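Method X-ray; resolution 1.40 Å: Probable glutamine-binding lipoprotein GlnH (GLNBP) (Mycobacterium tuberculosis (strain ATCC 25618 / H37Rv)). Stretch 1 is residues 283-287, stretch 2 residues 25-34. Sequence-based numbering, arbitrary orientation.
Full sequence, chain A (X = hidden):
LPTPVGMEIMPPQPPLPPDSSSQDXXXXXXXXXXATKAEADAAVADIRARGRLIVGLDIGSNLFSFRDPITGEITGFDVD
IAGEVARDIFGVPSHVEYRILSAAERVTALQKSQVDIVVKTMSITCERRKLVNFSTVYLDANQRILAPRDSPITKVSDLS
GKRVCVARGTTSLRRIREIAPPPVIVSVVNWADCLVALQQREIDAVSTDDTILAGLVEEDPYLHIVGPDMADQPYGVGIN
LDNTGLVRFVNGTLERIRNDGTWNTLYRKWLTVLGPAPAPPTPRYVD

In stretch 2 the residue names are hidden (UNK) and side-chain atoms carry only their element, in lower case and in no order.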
# COMPACT_ATOMS: atom_id res chain seq x y z
N PRO A 283 2.52 -13.78 -10.56
CA PRO A 283 3.88 -13.46 -10.11
C PRO A 283 4.86 -13.49 -11.26
O PRO A 283 4.72 -14.27 -12.21
CB PRO A 283 4.18 -14.57 -9.10
CG PRO A 283 3.35 -15.73 -9.58
CD PRO A 283 2.07 -15.09 -10.07
N ARG A 284 5.87 -12.63 -11.16
CA ARG A 284 6.97 -12.58 -12.12
C ARG A 284 8.27 -12.81 -11.36
O ARG A 284 8.48 -12.22 -10.30
CB ARG A 284 6.98 -11.23 -12.83
CG ARG A 284 8.15 -11.03 -13.77
CD ARG A 284 8.25 -9.59 -14.24
NE ARG A 284 7.98 -9.45 -15.67
CZ ARG A 284 8.90 -9.58 -16.62
NH1 ARG A 284 10.16 -9.85 -16.30
NH2 ARG A 284 8.56 -9.43 -17.89
N TYR A 285 9.14 -13.65 -11.91
CA TYR A 285 10.40 -14.02 -11.26
C TYR A 285 11.59 -13.65 -12.14
O TYR A 285 11.56 -13.86 -13.35
CB TYR A 285 10.42 -15.53 -10.96
CG TYR A 285 9.35 -15.94 -9.98
CD1 TYR A 285 9.39 -15.48 -8.66
CD2 TYR A 285 8.30 -16.76 -10.36
CE1 TYR A 285 8.41 -15.83 -7.75
CE2 TYR A 285 7.30 -17.13 -9.45
CZ TYR A 285 7.37 -16.66 -8.15
OH TYR A 285 6.40 -17.01 -7.24
N VAL A 286 12.64 -13.12 -11.50
CA VAL A 286 13.89 -12.81 -12.21
C VAL A 286 14.66 -14.08 -12.51
O VAL A 286 15.45 -14.11 -13.47
CB VAL A 286 14.76 -11.85 -11.39
CG1 VAL A 286 14.01 -10.61 -11.04
CG2 VAL A 286 15.25 -12.52 -10.11
N ASP A 287 14.49 -15.11 -11.70
CA ASP A 287 15.30 -16.31 -11.78
C ASP A 287 14.41 -17.54 -11.88
O ASP A 287 13.31 -17.47 -12.43
CB ASP A 287 16.21 -16.42 -10.55
CG ASP A 287 15.45 -16.49 -9.24
OD1 ASP A 287 14.27 -16.08 -9.20
OD2 ASP A 287 16.05 -16.96 -8.25
OXT ASP A 287 14.79 -18.62 -11.43
N UNK A 25 14.04 -1.05 -14.76
CA UNK A 25 14.49 -2.14 -13.90
C UNK A 25 13.53 -3.32 -13.86
O UNK A 25 13.87 -4.34 -13.24
s UNK A 25 13.29 -1.52 -11.41
c UNK A 25 14.75 -1.62 -12.48
N UNK A 26 12.37 -3.24 -14.53
CA UNK A 26 11.33 -4.27 -14.45
C UNK A 26 11.02 -4.55 -12.99
O UNK A 26 11.33 -5.64 -12.47
c UNK A 26 10.68 -6.58 -15.28
o UNK A 26 9.51 -6.25 -15.02
c UNK A 26 11.79 -5.55 -15.16
o UNK A 26 11.00 -7.74 -15.63
N UNK A 27 10.38 -3.61 -12.29
CA UNK A 27 10.40 -3.65 -10.83
C UNK A 27 9.66 -4.83 -10.23
O UNK A 27 10.04 -5.28 -9.14
c UNK A 27 8.88 -1.97 -11.58
c UNK A 27 9.59 -2.47 -12.81
c UNK A 27 9.77 -2.31 -10.43
N UNK A 28 8.62 -5.35 -10.89
CA UNK A 28 7.77 -6.34 -10.22
C UNK A 28 8.33 -7.75 -10.23
O UNK A 28 7.74 -8.62 -9.58
o UNK A 28 6.41 -6.73 -12.18
c UNK A 28 5.71 -4.96 -10.68
c UNK A 28 6.36 -6.34 -10.80
N UNK A 29 9.42 -8.02 -10.95
CA UNK A 29 10.02 -9.35 -10.93
C UNK A 29 10.78 -9.56 -9.63
O UNK A 29 11.56 -8.70 -9.20
c UNK A 29 10.97 -9.51 -12.11
N UNK A 30 10.57 -10.72 -9.00
CA UNK A 30 11.15 -11.00 -7.69
C UNK A 30 11.83 -12.37 -7.69
O UNK A 30 12.04 -12.95 -8.75
o UNK A 30 10.55 -11.01 -5.29
c UNK A 30 10.05 -10.88 -6.62
N UNK A 31 12.16 -12.90 -6.51
CA UNK A 31 12.99 -14.10 -6.42
C UNK A 31 12.14 -15.36 -6.27
O UNK A 31 11.19 -15.40 -5.48
c UNK A 31 14.98 -12.89 -5.33
c UNK A 31 13.93 -13.99 -5.22
c UNK A 31 15.87 -13.14 -6.54
c UNK A 31 15.80 -12.83 -4.06
N UNK A 32 12.53 -16.40 -6.99
CA UNK A 32 11.77 -17.64 -6.97
C UNK A 32 11.75 -18.23 -5.56
O UNK A 32 12.75 -18.15 -4.84
n UNK A 32 11.18 -19.24 -12.52
n UNK A 32 12.28 -19.90 -10.60
c UNK A 32 11.21 -19.95 -11.40
c UNK A 32 11.70 -19.88 -8.20
c UNK A 32 12.45 -18.62 -7.93
c UNK A 32 12.39 -20.64 -9.35
n UNK A 32 10.17 -20.70 -11.07
N UNK A 33 10.64 -18.80 -5.12
CA UNK A 33 10.60 -19.43 -3.80
C UNK A 33 11.55 -20.62 -3.70
O UNK A 33 12.00 -21.17 -4.71
c UNK A 33 9.15 -19.90 -3.67
c UNK A 33 8.40 -19.06 -4.69
c UNK A 33 9.33 -18.84 -5.81
N UNK A 34 11.82 -21.03 -2.47
CA UNK A 34 12.64 -22.21 -2.24
C UNK A 34 11.90 -23.46 -2.70
O UNK A 34 10.68 -23.57 -2.59
c UNK A 34 14.15 -19.31 1.14
c UNK A 34 12.94 -22.36 -0.76
c UNK A 34 13.32 -20.30 0.62
c UNK A 34 15.50 -19.32 0.83
c UNK A 34 15.19 -21.28 -0.50
c UNK A 34 16.02 -20.30 0.02
c UNK A 34 13.83 -21.29 -0.21
O HOH W 1 5.48 -10.14 -9.34

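Position 25 carries one carbon and then a sulfur, and lies out of reach of stretch 1; an unbranched CB ending in sulfur is cysteine, Cys25. The residue is bonded covalently to a group elsewhere in the structure.

Position 26 has two carbons, the second bearing two oxygens, one of them beside the guanidinium of Arg284, which makes a short carboxylate: Asp26. Its CB points toward stretch 1, and the acid forms a salt bridge with Arg284. The modelled Asp26 OD2 to Arg284 NH1 distance of 2.4 Å is too short to be taken literally, so the exact number carries no weight.

At position 27 three carbons close a ring onto the backbone nitrogen, pointing away from stretch 1 and touching nothing there, the mark of proline. Pro27 occupies the second place of a type I turn running from Asp26 to position 29.

Position 28 shows a CB carrying one oxygen and one carbon, the oxygen 4.0 Å from Arg284 CD; this is the branched hydroxyl side chain of threonine. One water donates to Thr28 O at 2.7 Å and accepts from Arg284 N at 3.1 Å, bridging the two stretches, since no direct hydrogen bond joins these two atoms.

Position 29 has a single carbon, CB, which meets Val286 CG1 at 3.4 Å and Arg284 CD at 3.5 Å, so one methyl touches two neighbours at once. That is alanine, and Ala29 ends the turn.

Position 30 has one carbon and one oxygen, and its backbone does the pairing: its N donates to Arg284 O at 2.9 Å, and Val286 N donates to its O at 2.8 Å, two bonds that clasp Tyr285 in a short parallel bridge. The side chain is serine. The hydroxyl of Ser30 is hydrogen-bonded elsewhere in the structure, and the side chains of Ser30 and Tyr285 lie on the same face.

Position 31 has four carbons forked at the second. Its CB points away, yet the end of the side chain comes nearer, bringing one terminal carbon to 3.7 Å from Val286 CG2. This is leucine, Leu31, and that carbon is CD2.

Position 32 runs through three carbons to a nitrogen, then a carbon holding two more nitrogens, a guanidinium set against the carboxylate of Asp287: Arg32. Its NE donates to Asp287 OXT at 2.9 Å within a salt bridge, and its NH2 donates to Asp287 O at 2.8 Å. Backbone Arg32 N also donates to Asp287 OD1, at 2.8 Å.

Position 33 again closes three carbons onto its nitrogen, with the ring carbon next to that nitrogen 3.7 Å from Tyr285 CE1, an apolar contact. It is proline, Pro33.

Position 34 has one carbon and a six-carbon ring and makes no contact with stretch 1: phenylalanine, Phe34.

The contact centres on a minimal parallel bridge. Two backbone bonds around Tyr285 are accompanied by bonds from Arg32 to the side-chain acid and terminal carboxylate of Asp287, while Val286 packs on Ala29 and Leu31. Asp26 adds a charge pairing of uncertain geometry.

Stretch 2 (25-34) CDPTASLRPF
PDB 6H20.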